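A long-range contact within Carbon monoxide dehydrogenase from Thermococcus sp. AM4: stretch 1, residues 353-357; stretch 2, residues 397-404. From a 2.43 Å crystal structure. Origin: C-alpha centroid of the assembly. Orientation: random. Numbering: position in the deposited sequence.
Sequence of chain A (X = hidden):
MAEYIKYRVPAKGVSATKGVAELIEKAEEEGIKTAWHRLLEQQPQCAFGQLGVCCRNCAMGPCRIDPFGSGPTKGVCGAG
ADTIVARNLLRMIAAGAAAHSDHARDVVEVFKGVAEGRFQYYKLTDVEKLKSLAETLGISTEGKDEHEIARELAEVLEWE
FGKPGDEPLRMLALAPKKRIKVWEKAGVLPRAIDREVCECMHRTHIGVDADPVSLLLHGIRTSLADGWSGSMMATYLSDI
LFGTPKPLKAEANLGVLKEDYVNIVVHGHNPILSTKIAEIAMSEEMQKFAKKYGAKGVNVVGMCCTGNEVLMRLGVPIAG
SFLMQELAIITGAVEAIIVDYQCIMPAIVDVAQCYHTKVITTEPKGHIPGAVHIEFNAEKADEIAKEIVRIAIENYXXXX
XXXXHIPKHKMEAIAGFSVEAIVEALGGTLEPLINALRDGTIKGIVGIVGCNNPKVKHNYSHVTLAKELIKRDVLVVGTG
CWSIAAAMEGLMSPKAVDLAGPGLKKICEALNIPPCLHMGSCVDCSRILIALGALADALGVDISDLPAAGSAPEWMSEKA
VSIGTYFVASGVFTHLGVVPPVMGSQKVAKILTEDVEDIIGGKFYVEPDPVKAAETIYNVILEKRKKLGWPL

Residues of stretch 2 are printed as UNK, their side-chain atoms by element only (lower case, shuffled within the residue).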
# COMPACT_ATOMS: atom_id res chain seq x y z
N GLN A 353 10.52 -10.66 -28.50
CA GLN A 353 11.58 -10.09 -29.32
C GLN A 353 12.35 -11.15 -30.09
O GLN A 353 13.14 -10.79 -30.98
CB GLN A 353 12.54 -9.27 -28.45
CG GLN A 353 12.17 -7.79 -28.40
CD GLN A 353 12.82 -7.06 -27.24
OE1 GLN A 353 13.31 -7.68 -26.29
NE2 GLN A 353 12.82 -5.74 -27.31
N CYS A 354 12.15 -12.43 -29.81
CA CYS A 354 12.73 -13.49 -30.62
C CYS A 354 11.79 -13.95 -31.72
O CYS A 354 12.10 -14.92 -32.42
CB CYS A 354 13.15 -14.66 -29.73
SG CYS A 354 14.61 -14.33 -28.71
N TYR A 355 10.65 -13.28 -31.88
CA TYR A 355 9.74 -13.55 -32.98
C TYR A 355 9.37 -12.20 -33.61
O TYR A 355 10.06 -11.19 -33.44
CB TYR A 355 8.49 -14.31 -32.50
CG TYR A 355 8.77 -15.64 -31.85
CD1 TYR A 355 9.09 -15.71 -30.50
CD2 TYR A 355 8.70 -16.82 -32.57
CE1 TYR A 355 9.34 -16.93 -29.89
CE2 TYR A 355 8.95 -18.04 -31.98
CZ TYR A 355 9.27 -18.09 -30.64
OH TYR A 355 9.52 -19.30 -30.04
N HIS A 356 8.27 -12.19 -34.36
CA HIS A 356 7.69 -10.96 -34.87
C HIS A 356 6.66 -10.36 -33.93
O HIS A 356 6.23 -9.22 -34.14
CB HIS A 356 7.03 -11.22 -36.23
CG HIS A 356 5.83 -12.11 -36.16
ND1 HIS A 356 5.74 -13.18 -35.30
CD2 HIS A 356 4.66 -12.09 -36.85
CE1 HIS A 356 4.58 -13.78 -35.45
NE2 HIS A 356 3.90 -13.14 -36.39
N THR A 357 6.27 -11.10 -32.89
CA THR A 357 5.14 -10.74 -32.04
C THR A 357 5.30 -9.35 -31.45
O THR A 357 6.38 -8.98 -30.97
CB THR A 357 4.98 -11.77 -30.92
OG1 THR A 357 4.73 -13.06 -31.49
CG2 THR A 357 3.83 -11.39 -30.00
N UNK A 397 2.22 -10.85 -42.18
CA UNK A 397 3.21 -11.37 -43.15
C UNK A 397 4.57 -11.69 -42.55
O UNK A 397 5.36 -12.39 -43.19
c UNK A 397 1.62 -9.59 -42.65
c UNK A 397 2.02 -9.54 -44.10
c UNK A 397 3.32 -10.24 -44.18
N UNK A 398 4.87 -11.21 -41.34
CA UNK A 398 6.18 -11.42 -40.73
C UNK A 398 6.25 -12.69 -39.89
O UNK A 398 7.27 -12.93 -39.24
o UNK A 398 7.33 -8.97 -41.75
c UNK A 398 6.72 -8.95 -40.68
n UNK A 398 6.18 -7.85 -40.18
c UNK A 398 6.55 -10.22 -39.87
N UNK A 399 5.20 -13.51 -39.89
CA UNK A 399 5.19 -14.71 -39.07
C UNK A 399 6.21 -15.72 -39.59
O UNK A 399 6.07 -16.20 -40.72
n UNK A 399 -0.80 -16.58 -37.29
c UNK A 399 2.47 -17.44 -38.72
c UNK A 399 3.80 -15.34 -39.06
n UNK A 399 -0.03 -18.58 -38.12
n UNK A 399 1.34 -16.74 -38.12
c UNK A 399 3.78 -16.73 -38.45
c UNK A 399 0.17 -17.30 -37.84
N UNK A 400 7.24 -16.06 -38.82
CA UNK A 400 8.19 -17.09 -39.27
C UNK A 400 7.53 -18.46 -39.31
O UNK A 400 7.57 -19.19 -38.32
c UNK A 400 9.31 -17.02 -38.23
c UNK A 400 8.63 -16.51 -36.99
c UNK A 400 7.55 -15.57 -37.46
N UNK A 401 6.92 -18.80 -40.44
CA UNK A 401 6.20 -20.06 -40.56
C UNK A 401 7.12 -21.27 -40.37
O UNK A 401 6.64 -22.35 -40.03
c UNK A 401 5.49 -20.14 -41.91
c UNK A 401 4.38 -19.12 -42.08
n UNK A 401 2.16 -18.74 -43.10
c UNK A 401 3.36 -19.58 -43.11
n UNK A 401 0.04 -18.17 -42.44
n UNK A 401 1.02 -20.06 -41.60
c UNK A 401 1.07 -18.99 -42.38
N UNK A 402 8.42 -21.10 -40.59
CA UNK A 402 9.38 -22.17 -40.35
C UNK A 402 9.52 -22.51 -38.87
O UNK A 402 9.94 -23.62 -38.54
o UNK A 402 10.42 -19.45 -40.69
c UNK A 402 11.19 -20.42 -40.50
c UNK A 402 10.74 -21.80 -40.93
o UNK A 402 12.32 -20.29 -39.98
N UNK A 403 9.19 -21.57 -37.98
CA UNK A 403 9.34 -21.76 -36.54
C UNK A 403 7.99 -21.82 -35.83
O UNK A 403 7.89 -21.49 -34.64
c UNK A 403 10.20 -20.66 -35.94
n UNK A 403 12.28 -16.56 -35.05
c UNK A 403 12.33 -17.66 -34.31
c UNK A 403 12.09 -19.07 -36.33
n UNK A 403 12.25 -18.86 -34.89
c UNK A 403 11.52 -20.44 -36.64
n UNK A 403 12.47 -17.57 -33.00
N UNK A 404 6.94 -22.23 -36.53
CA UNK A 404 5.59 -22.27 -35.98
C UNK A 404 5.29 -23.69 -35.51
O UNK A 404 5.46 -24.65 -36.28
c UNK A 404 4.55 -21.80 -37.00
c UNK A 404 3.15 -22.21 -36.57
c UNK A 404 4.63 -20.29 -37.17

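Position 397 carries three side-chain carbons that close a ring onto its own backbone nitrogen, which identifies Pro397. Its CA-to-CB bond points away from stretch 1 and it makes no contact there; its phi of -61° suits the 3-10 segment it occupies.

Position 398 has two side-chain carbons, the second bearing one oxygen and one nitrogen. Its CB points toward stretch 1 and lies 3.8 Å from CB of His356, while its backbone O is 3.5 Å from that same His356 CB. The short amide is Asn398, whose ND2 is hydrogen-bonded just outside the stretches.

At position 399 three carbons lead to a nitrogen and then to a carbon carrying two more nitrogens. The chain leads away from stretch 1; what it offers here is its base, with CA 3.6 Å from the centroid of the His356 ring, over its face, in a CH-pi contact. The guanidinium pattern is that of Arg399, and all three of its guanidinium nitrogens find hydrogen bonds elsewhere in the structure.

Position 400 again shows three carbons closed onto the backbone nitrogen. One ring carbon lies over the same face of His356, in a second CH-pi contact, and another meets the edge of Tyr355. This is Pro400: its CD is 4.0 Å from the centroid of the His356 ring, and its CG is 4.4 Å from Tyr355 CD2. A compact apolar ring can thus serve two aromatic neighbours.

Position 401 has the guanidinium pattern too and is Arg401, but it is out of reach of stretch 1, its terminal nitrogens bonded elsewhere in the structure. Position 402 has two carbons, the second carrying two oxygens, a carboxylate: Asp402, also out of reach.

Position 403 repeats three carbons, a nitrogen and a carbon with two nitrogens. Both terminal nitrogens reach Cys354 O, and the planar group lies flat on Tyr355, planes 9° apart. This is Arg403: NH1 donates to Cys354 O at 2.7 Å, NH2 adds a weak hydrogen bond to Cys354 O at 3.1 Å, and CZ is 4.6 Å from the Tyr355 ring centroid in an off-centre cation-pi contact. Arginine suits the place because its edge donates hydrogen bonds while its flat face stacks.

Position 404, one carbon carrying two others, is Val404, which makes no contact with stretch 1.

The contact therefore has two centres: one face of the His356 ring packs on Arg399 CA and Pro400 CD, with His356 CB against Asn398, while Arg403 grips Cys354 and Tyr355. The turn closed by Arg403 N to Pro400 O, 2.9 Å, links them.

Stretch 2, residues 397-404: PNRPRDRV
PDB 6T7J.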